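PDB 2WTB: fatty acid multifunctional protein (atmfp2) from Arabidopsis thaliana, which catalyses the hydration of long-chain enoyl-CoAs and the NAD-dependent oxidation of 3-hydroxyacyl-CoAs in peroxisomal fatty acid beta-oxidation during seed germination. Local coordinates for residues A[21-26]-A[55-60]; A[399-404]-A[425-430]; A[459-464]-A[495-500]. All coordinates share one frame; numbering follows the deposited sequence.

Interaction 1 (A[21-26]-A[55-60]); sequences ITLINP and IVITGA
The carbonyl oxygen Thr58 O receives two donors from strand 21-24: Leu23 N lies 2.7 Å from Thr58 O, and the CA-H of Thr22 adds a weaker contact, with Thr22 CA 3.1 Å from Thr58 O. The main-chain ladder continues to both sides of this point. Ile21 N donates to Val56 O and Ile21 O accepts from Thr58 N, both bonds being nearly straight; further on, Ala60 N reaches Leu23 O at 2.9 Å, but its N-H...O angle falls to 140°, so this last bond is the most bent of the four. The bridges Ile21-Ile57, Thr22-Thr58 and Leu23-Gly59 fix a parallel register, and the segment axes stand 27° apart.

Ile21, Leu23 and Ile57 lie on one face of the sheet. There Ile21 CD1 meets Ile55 CG2 at 4.0 Å, and Leu23 CG approaches Ile57 CG2 at 4.2 Å. Helix 33-46 covers part of this face, through Leu39 on Ile21 and Tyr43 on Ile57. On the other face Thr22 and Thr58 lie side by side and point the same way. With Thr22 CG2 anti to its own backbone N (OG1 at chi1 -52°), that methyl reaches along the neighbouring strand to Ala60, with Thr22 CG2 3.8 Å from Ala60 CB. Thr58 OG1 is hydrogen-bonded to Ala108 O of the next strand. Parallel strands 18-24 and 54-59 joined through helix 33-46 form a beta-alpha-beta crossover within the crotonase fold of the enoyl-CoA hydratase/isomerase region.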
loop_
_atom_site.group_PDB
_atom_site.type_symbol
_atom_site.label_atom_id
_atom_site.label_comp_id
_atom_site.label_asym_id
_atom_site.label_seq_id
_atom_site.Cartn_x
_atom_site.Cartn_y
_atom_site.Cartn_z
ATOM N N ILE A 21 4.544 25.594 23.626
ATOM C CA ILE A 21 3.856 25.772 22.355
ATOM C C ILE A 21 3.175 24.479 21.930
ATOM O O ILE A 21 3.837 23.458 21.737
ATOM C CB ILE A 21 4.837 26.195 21.247
ATOM C CG1 ILE A 21 5.609 27.445 21.666
ATOM C CG2 ILE A 21 4.103 26.427 19.933
ATOM C CD1 ILE A 21 6.585 27.915 20.623
ATOM N N THR A 22 1.852 24.526 21.779
ATOM C CA THR A 22 1.086 23.349 21.380
ATOM C C THR A 22 0.728 23.389 19.899
ATOM O O THR A 22 0.120 24.346 19.423
ATOM C CB THR A 22 -0.215 23.197 22.198
ATOM O OG1 THR A 22 0.081 23.254 23.600
ATOM C CG2 THR A 22 -0.895 21.870 21.880
ATOM N N LEU A 23 1.110 22.342 19.175
ATOM C CA LEU A 23 0.775 22.228 17.764
ATOM C C LEU A 23 -0.652 21.719 17.616
ATOM O O LEU A 23 -0.988 20.632 18.088
ATOM C CB LEU A 23 1.751 21.290 17.052
ATOM C CG LEU A 23 3.246 21.569 17.242
ATOM C CD1 LEU A 23 4.077 20.486 16.570
ATOM C CD2 LEU A 23 3.626 22.946 16.715
ATOM N N ILE A 24 -1.492 22.509 16.957
ATOM C CA ILE A 24 -2.908 22.186 16.851
ATOM C C ILE A 24 -3.389 22.159 15.404
ATOM O O ILE A 24 -3.719 23.196 14.829
ATOM C CB ILE A 24 -3.763 23.188 17.648
ATOM C CG1 ILE A 24 -3.229 23.325 19.073
ATOM C CG2 ILE A 24 -5.218 22.758 17.659
ATOM C CD1 ILE A 24 -4.006 24.301 19.917
ATOM N N ASN A 25 -3.430 20.967 14.821
ATOM C CA ASN A 25 -3.919 20.798 13.461
ATOM C C ASN A 25 -4.357 19.361 13.190
ATOM O O ASN A 25 -3.645 18.603 12.530
ATOM C CB ASN A 25 -2.856 21.229 12.449
ATOM C CG ASN A 25 -3.374 21.222 11.025
ATOM O OD1 ASN A 25 -4.552 21.485 10.782
ATOM N ND2 ASN A 25 -2.496 20.921 10.074
ATOM N N PRO A 26 -5.539 18.985 13.700
ATOM C CA PRO A 26 -6.093 17.636 13.534
ATOM C C PRO A 26 -6.095 17.223 12.068
ATOM O O PRO A 26 -6.173 18.090 11.198
ATOM C CB PRO A 26 -7.529 17.790 14.037
ATOM C CG PRO A 26 -7.472 18.925 14.994
ATOM C CD PRO A 26 -6.450 19.871 14.442
ATOM N N ILE A 55 11.934 27.310 25.837
ATOM C CA ILE A 55 10.739 26.939 25.091
ATOM C C ILE A 55 10.530 25.431 25.116
ATOM O O ILE A 55 11.487 24.659 25.102
ATOM C CB ILE A 55 10.814 27.409 23.620
ATOM C CG1 ILE A 55 10.751 28.936 23.531
ATOM C CG2 ILE A 55 9.700 26.789 22.795
ATOM C CD1 ILE A 55 12.097 29.615 23.650
ATOM N N VAL A 56 9.271 25.017 25.165
ATOM C CA VAL A 56 8.924 23.612 25.039
ATOM C C VAL A 56 7.887 23.473 23.935
ATOM O O VAL A 56 7.006 24.318 23.796
ATOM C CB VAL A 56 8.378 23.044 26.364
ATOM C CG1 VAL A 56 7.790 21.657 26.153
ATOM C CG2 VAL A 56 9.481 23.010 27.413
ATOM N N ILE A 57 8.007 22.422 23.133
ATOM C CA ILE A 57 7.065 22.193 22.046
ATOM C C ILE A 57 6.367 20.850 22.211
ATOM O O ILE A 57 7.003 19.833 22.490
ATOM C CB ILE A 57 7.752 22.223 20.670
ATOM C CG1 ILE A 57 8.569 23.507 20.492
ATOM C CG2 ILE A 57 6.714 22.072 19.559
ATOM C CD1 ILE A 57 9.249 23.620 19.125
ATOM N N THR A 58 5.050 20.853 22.039
ATOM C CA THR A 58 4.273 19.627 22.127
ATOM C C THR A 58 3.047 19.723 21.229
ATOM O O THR A 58 2.704 20.803 20.750
ATOM C CB THR A 58 3.842 19.337 23.577
ATOM O OG1 THR A 58 3.110 18.109 23.626
ATOM C CG2 THR A 58 2.979 20.467 24.111
ATOM N N GLY A 59 2.397 18.588 20.994
ATOM C CA GLY A 59 1.222 18.552 20.143
ATOM C C GLY A 59 -0.065 18.419 20.934
ATOM O O GLY A 59 -0.044 18.106 22.124
ATOM N N ALA A 60 -1.190 18.658 20.269
ATOM C CA ALA A 60 -2.493 18.550 20.913
ATOM C C ALA A 60 -3.030 17.125 20.849
ATOM O O ALA A 60 -2.715 16.370 19.929
ATOM C CB ALA A 60 -3.480 19.515 20.277
#

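Interaction 2 (A[399-404]-A[425-430]); sequences VIENIS and SNTSTI
Glu401 crosses to the 425-430 loop, and its side chain can be followed atom by atom. CB and CG both run past Thr429 OG1, and the chain is bent at chi2 (-64°), which turns the carboxylate to the Thr427-Thr429 backbone. At the tip, OE1 accepts four hydrogen bonds. Thr429 OG1 is nearest, 2.8 Å from Glu401 OE1, on the anti side and 21° out of the carboxylate plane. Thr427 OG1 donates to the syn lone pair of Glu401 OE1 at 3.2 Å. The amides come from above the plane: Thr429 N is 3.1 Å from Glu401 OE1, and Ser428 N, at 3.3 Å from Glu401 OE1, makes the straighter approach, with an N-H...O angle of 168°. Two hydroxyls and two consecutive amides thus hold one oxygen, an environment that would probably stabilise its negative charge. OE2 lies beside Ser428 N and Thr427 CA, and Lys406 makes a long, weak ion pair with it.

Thr427 OG1 has a second task, since it also accepts from Ile430 N in an ST motif. An alanine at Thr427 would probably leave Glu401 OE1 without its syn donor and Ile430 N without that acceptor, letting the loop turn more freely. Beside the polar group, Ile430 CD1 packs 3.6 Å from Ile403 CG1 and, at the same separation, Ile430 CD1 faces Ile403 N in the first turn of helix 403-416. Ser425 OG meanwhile accepts from Thr427 N in an ST turn. These contacts join the N-terminal end of helix 403-416, with Asn402 at its N-cap, to the loop following parallel strand 422-425, in the Rossmann-type NAD-binding domain of the 3-hydroxyacyl-CoA dehydrogenase family.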
loop_
_atom_site.group_PDB
_atom_site.type_symbol
_atom_site.label_atom_id
_atom_site.label_comp_id
_atom_site.label_asym_id
_atom_site.label_seq_id
_atom_site.Cartn_x
_atom_site.Cartn_y
_atom_site.Cartn_z
ATOM N N VAL A 399 -15.903 -22.729 -0.877
ATOM C CA VAL A 399 -15.928 -24.100 -1.374
ATOM C C VAL A 399 -15.532 -24.135 -2.850
ATOM O O VAL A 399 -15.517 -23.099 -3.515
ATOM C CB VAL A 399 -17.327 -24.725 -1.170
ATOM C CG1 VAL A 399 -17.414 -26.093 -1.818
ATOM C CG2 VAL A 399 -17.639 -24.827 0.310
ATOM N N ILE A 400 -15.194 -25.322 -3.351
ATOM C CA ILE A 400 -14.858 -25.498 -4.763
ATOM C C ILE A 400 -15.827 -24.742 -5.672
ATOM O O ILE A 400 -16.980 -24.509 -5.310
ATOM C CB ILE A 400 -14.868 -26.985 -5.169
ATOM C CG1 ILE A 400 -16.258 -27.588 -4.949
ATOM C CG2 ILE A 400 -13.803 -27.762 -4.403
ATOM C CD1 ILE A 400 -16.380 -29.022 -5.415
ATOM N N GLU A 401 -15.349 -24.367 -6.855
ATOM C CA GLU A 401 -16.156 -23.610 -7.805
ATOM C C GLU A 401 -17.211 -24.487 -8.476
ATOM O O GLU A 401 -17.171 -24.712 -9.685
ATOM C CB GLU A 401 -15.265 -22.944 -8.858
ATOM C CG GLU A 401 -14.277 -21.938 -8.281
ATOM C CD GLU A 401 -14.961 -20.743 -7.642
ATOM O OE1 GLU A 401 -15.764 -20.079 -8.331
ATOM O OE2 GLU A 401 -14.692 -20.464 -6.455
ATOM N N ASN A 402 -18.152 -24.977 -7.675
ATOM C CA ASN A 402 -19.254 -25.793 -8.172
ATOM C C ASN A 402 -20.596 -25.126 -7.889
ATOM O O ASN A 402 -20.991 -24.982 -6.733
ATOM C CB ASN A 402 -19.211 -27.186 -7.537
ATOM C CG ASN A 402 -20.429 -28.026 -7.882
ATOM O OD1 ASN A 402 -21.214 -27.675 -8.763
ATOM N ND2 ASN A 402 -20.589 -29.146 -7.188
ATOM N N ILE A 403 -21.292 -24.726 -8.949
ATOM C CA ILE A 403 -22.562 -24.014 -8.816
ATOM C C ILE A 403 -23.599 -24.815 -8.034
ATOM O O ILE A 403 -24.153 -24.333 -7.045
ATOM C CB ILE A 403 -23.155 -23.654 -10.190
ATOM C CG1 ILE A 403 -22.121 -22.912 -11.039
ATOM C CG2 ILE A 403 -24.416 -22.821 -10.016
ATOM C CD1 ILE A 403 -22.593 -22.602 -12.444
ATOM N N SER A 404 -23.862 -26.036 -8.491
ATOM C CA SER A 404 -24.817 -26.918 -7.834
ATOM C C SER A 404 -24.596 -26.957 -6.324
ATOM O O SER A 404 -25.547 -26.882 -5.544
ATOM C CB SER A 404 -24.714 -28.331 -8.415
ATOM O OG SER A 404 -25.494 -29.249 -7.669
ATOM N N SER A 425 -19.709 -14.626 -0.252
ATOM C CA SER A 425 -19.042 -15.726 -0.937
ATOM C C SER A 425 -17.673 -15.323 -1.469
ATOM O O SER A 425 -17.484 -14.208 -1.955
ATOM C CB SER A 425 -19.902 -16.251 -2.086
ATOM O OG SER A 425 -19.143 -17.091 -2.935
ATOM N N ASN A 426 -16.725 -16.249 -1.372
ATOM C CA ASN A 426 -15.372 -16.039 -1.865
ATOM C C ASN A 426 -15.229 -16.552 -3.300
ATOM O O ASN A 426 -14.120 -16.701 -3.817
ATOM C CB ASN A 426 -14.371 -16.732 -0.935
ATOM C CG ASN A 426 -12.947 -16.687 -1.457
ATOM O OD1 ASN A 426 -12.393 -15.614 -1.699
ATOM N ND2 ASN A 426 -12.345 -17.857 -1.630
ATOM N N THR A 427 -16.364 -16.814 -3.941
ATOM C CA THR A 427 -16.377 -17.322 -5.308
ATOM C C THR A 427 -15.530 -16.455 -6.232
ATOM O O THR A 427 -15.362 -15.258 -5.998
ATOM C CB THR A 427 -17.809 -17.401 -5.869
ATOM O OG1 THR A 427 -17.774 -17.906 -7.211
ATOM C CG2 THR A 427 -18.458 -16.025 -5.861
ATOM N N SER A 428 -15.003 -17.066 -7.288
ATOM C CA SER A 428 -14.105 -16.368 -8.196
ATOM C C SER A 428 -14.554 -16.480 -9.649
ATOM O O SER A 428 -14.245 -15.616 -10.473
ATOM C CB SER A 428 -12.682 -16.912 -8.046
ATOM O OG SER A 428 -11.759 -16.140 -8.791
ATOM N N THR A 429 -15.287 -17.543 -9.960
ATOM C CA THR A 429 -15.664 -17.827 -11.340
ATOM C C THR A 429 -17.168 -18.006 -11.516
ATOM O O THR A 429 -17.639 -18.284 -12.618
ATOM C CB THR A 429 -14.967 -19.100 -11.852
ATOM O OG1 THR A 429 -15.420 -20.229 -11.096
ATOM C CG2 THR A 429 -13.458 -18.973 -11.709
ATOM N N ILE A 430 -17.920 -17.847 -10.433
ATOM C CA ILE A 430 -19.357 -18.084 -10.481
ATOM C C ILE A 430 -20.167 -16.821 -10.202
ATOM O O ILE A 430 -19.873 -16.071 -9.271
ATOM C CB ILE A 430 -19.776 -19.208 -9.511
ATOM C CG1 ILE A 430 -19.024 -20.498 -9.845
ATOM C CG2 ILE A 430 -21.278 -19.435 -9.568
ATOM C CD1 ILE A 430 -19.413 -21.680 -8.986
#

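Interaction 3 (A[459-464]-A[495-500]); sequences LLEIVR and GFAVNR
Glu461 and Val463 reach from strand 459-464 of the Rossmann-type NAD-binding domain towards Phe496 and the start of helix 498-514, which belongs to the dehydrogenase C-terminal domain region, so the contact joins the two parts of the dehydrogenase. Val463 and Phe496 cross at about a right angle. Val463 CG2 sits over the middle of the ring, 3.5 Å from the Phe496 ring centroid and 5° off its normal, which defines a CH-pi contact. Val463 CG1 leans towards the rim, 3.6 Å from Phe496 CE1.

Glu461 meets the same ring differently. Its carboxylate is turned 73° against the ring plane, and Glu461 OE1 lies near that plane at the ring edge, 3.4 Å from Phe496 CD2. The chain is extended beyond CG, which carries the carboxylate across to the helix start. There OE2 takes the amides of two successive residues on its syn side, from opposite faces of the carboxylate plane: Val498 N at 2.8 Å from Glu461 OE2 is nearly straight, with an N-H...O angle of 169°, whereas the bond from Ala497 N is more bent. Together the two amides fix the position of OE2.

Leu459 and Val498 slide past each other in opposite directions, with Leu459 CD2 3.5 Å from Val498 CG2; Phe451 packs against both. His449 adds an edge-to-face contact to the Phe496 ring. A water completes the polar link: it donates to Glu461 OE1 and to Gly495 O, and accepts from Asn499 N, which stands 2.8 Å from the water oxygen.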
loop_
_atom_site.group_PDB
_atom_site.type_symbol
_atom_site.label_atom_id
_atom_site.label_comp_id
_atom_site.label_asym_id
_atom_site.label_seq_id
_atom_site.Cartn_x
_atom_site.Cartn_y
_atom_site.Cartn_z
ATOM N N LEU A 459 -5.183 -6.917 -0.762
ATOM C CA LEU A 459 -6.391 -6.512 -1.468
ATOM C C LEU A 459 -7.602 -7.356 -1.094
ATOM O O LEU A 459 -7.480 -8.537 -0.767
ATOM C CB LEU A 459 -6.179 -6.569 -2.980
ATOM C CG LEU A 459 -7.278 -5.925 -3.825
ATOM C CD1 LEU A 459 -7.202 -4.408 -3.715
ATOM C CD2 LEU A 459 -7.171 -6.365 -5.274
ATOM N N LEU A 460 -8.770 -6.726 -1.148
ATOM C CA LEU A 460 -10.036 -7.414 -0.963
ATOM C C LEU A 460 -11.062 -6.848 -1.931
ATOM O O LEU A 460 -11.349 -5.652 -1.912
ATOM C CB LEU A 460 -10.539 -7.254 0.471
ATOM C CG LEU A 460 -11.998 -7.653 0.696
ATOM C CD1 LEU A 460 -12.235 -9.101 0.273
ATOM C CD2 LEU A 460 -12.405 -7.433 2.145
ATOM N N GLU A 461 -11.604 -7.707 -2.785
ATOM C CA GLU A 461 -12.648 -7.294 -3.709
ATOM C C GLU A 461 -14.027 -7.521 -3.104
ATOM O O GLU A 461 -14.448 -8.660 -2.916
ATOM C CB GLU A 461 -12.538 -8.050 -5.033
ATOM C CG GLU A 461 -11.700 -7.357 -6.089
ATOM C CD GLU A 461 -11.769 -8.062 -7.437
ATOM O OE1 GLU A 461 -12.011 -9.290 -7.458
ATOM O OE2 GLU A 461 -11.584 -7.389 -8.473
ATOM N N ILE A 462 -14.718 -6.431 -2.788
ATOM C CA ILE A 462 -16.108 -6.512 -2.356
ATOM C C ILE A 462 -16.995 -6.460 -3.589
ATOM O O ILE A 462 -17.159 -5.405 -4.202
ATOM C CB ILE A 462 -16.479 -5.359 -1.405
ATOM C CG1 ILE A 462 -15.696 -5.475 -0.099
ATOM C CG2 ILE A 462 -17.967 -5.361 -1.118
ATOM C CD1 ILE A 462 -15.974 -4.354 0.868
ATOM N N VAL A 463 -17.549 -7.608 -3.961
ATOM C CA VAL A 463 -18.369 -7.709 -5.162
ATOM C C VAL A 463 -19.848 -7.500 -4.849
ATOM O O VAL A 463 -20.484 -8.342 -4.214
ATOM C CB VAL A 463 -18.187 -9.072 -5.856
ATOM C CG1 VAL A 463 -19.001 -9.125 -7.136
ATOM C CG2 VAL A 463 -16.715 -9.328 -6.146
ATOM N N ARG A 464 -20.387 -6.373 -5.301
ATOM C CA ARG A 464 -21.792 -6.051 -5.082
ATOM C C ARG A 464 -22.620 -6.524 -6.269
ATOM O O ARG A 464 -22.111 -6.649 -7.378
ATOM C CB ARG A 464 -21.969 -4.539 -4.920
ATOM C CG ARG A 464 -22.164 -3.824 -6.247
ATOM C CD ARG A 464 -21.410 -2.508 -6.317
ATOM N NE ARG A 464 -22.177 -1.393 -5.780
ATOM C CZ ARG A 464 -22.057 -0.141 -6.206
ATOM N NH1 ARG A 464 -21.210 0.144 -7.182
ATOM N NH2 ARG A 464 -22.792 0.823 -5.666
ATOM N N GLY A 495 -15.052 -12.193 -13.804
ATOM C CA GLY A 495 -13.738 -11.844 -13.289
ATOM C C GLY A 495 -13.688 -10.533 -12.522
ATOM O O GLY A 495 -12.607 -10.002 -12.255
ATOM N N PHE A 496 -14.858 -10.013 -12.168
ATOM C CA PHE A 496 -14.958 -8.761 -11.424
ATOM C C PHE A 496 -14.048 -7.671 -11.993
ATOM O O PHE A 496 -14.258 -7.199 -13.111
ATOM C CB PHE A 496 -14.658 -8.993 -9.942
ATOM C CG PHE A 496 -15.311 -10.223 -9.379
ATOM C CD1 PHE A 496 -16.651 -10.481 -9.615
ATOM C CD2 PHE A 496 -14.588 -11.117 -8.608
ATOM C CE1 PHE A 496 -17.257 -11.612 -9.099
ATOM C CE2 PHE A 496 -15.188 -12.251 -8.087
ATOM C CZ PHE A 496 -16.525 -12.499 -8.334
ATOM N N ALA A 497 -13.036 -7.277 -11.225
ATOM C CA ALA A 497 -12.125 -6.216 -11.649
ATOM C C ALA A 497 -10.695 -6.704 -11.868
ATOM O O ALA A 497 -10.150 -6.573 -12.961
ATOM C CB ALA A 497 -12.141 -5.069 -10.651
ATOM N N VAL A 498 -10.094 -7.264 -10.823
ATOM C CA VAL A 498 -8.685 -7.650 -10.855
ATOM C C VAL A 498 -8.368 -8.707 -11.912
ATOM O O VAL A 498 -7.565 -8.472 -12.813
ATOM C CB VAL A 498 -8.212 -8.152 -9.479
ATOM C CG1 VAL A 498 -6.753 -8.573 -9.542
ATOM C CG2 VAL A 498 -8.420 -7.076 -8.426
ATOM N N ASN A 499 -8.996 -9.872 -11.796
ATOM C CA ASN A 499 -8.745 -10.969 -12.723
ATOM C C ASN A 499 -9.172 -10.666 -14.155
ATOM O O ASN A 499 -8.483 -11.034 -15.101
ATOM C CB ASN A 499 -9.410 -12.254 -12.231
ATOM C CG ASN A 499 -8.726 -12.826 -11.007
ATOM O OD1 ASN A 499 -9.200 -13.793 -10.412
ATOM N ND2 ASN A 499 -7.604 -12.229 -10.626
ATOM N N ARG A 500 -10.311 -9.999 -14.313
ATOM C CA ARG A 500 -10.780 -9.621 -15.641
ATOM C C ARG A 500 -9.826 -8.624 -16.287
ATOM O O ARG A 500 -9.649 -8.607 -17.502
ATOM C CB ARG A 500 -12.183 -9.017 -15.574
ATOM C CG ARG A 500 -12.676 -8.513 -16.918
ATOM C CD ARG A 500 -13.976 -7.744 -16.795
ATOM N NE ARG A 500 -14.363 -7.148 -18.071
ATOM C CZ ARG A 500 -15.410 -6.349 -18.234
ATOM N NH1 ARG A 500 -16.184 -6.047 -17.201
ATOM N NH2 ARG A 500 -15.684 -5.851 -19.432
HETATM O O HOH W 1 -11.053 -10.474 -9.927
#

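How the interactions relate
Interactions 1, 2 and 3 follow one another along the chain, each closing before the next opens. Interaction 1 belongs to the six-stranded sheet of the hydratase/isomerase region; its centre is about 54 Å from that of interaction 2 and about 43 Å from that of interaction 3, with no touch to either. Interactions 2 and 3 are neighbours, their centres about 14 Å apart, and share the eight-stranded dehydrogenase sheet through strands 422-425 and 459-464. They meet where Thr427 O packs 3.7 Å from Phe496 CE2, so the 425-430 loop also borders the junction with helix 498-514. This spacing matches the division of epimerase and isomerase activities from dehydrogenase activity within one polypeptide.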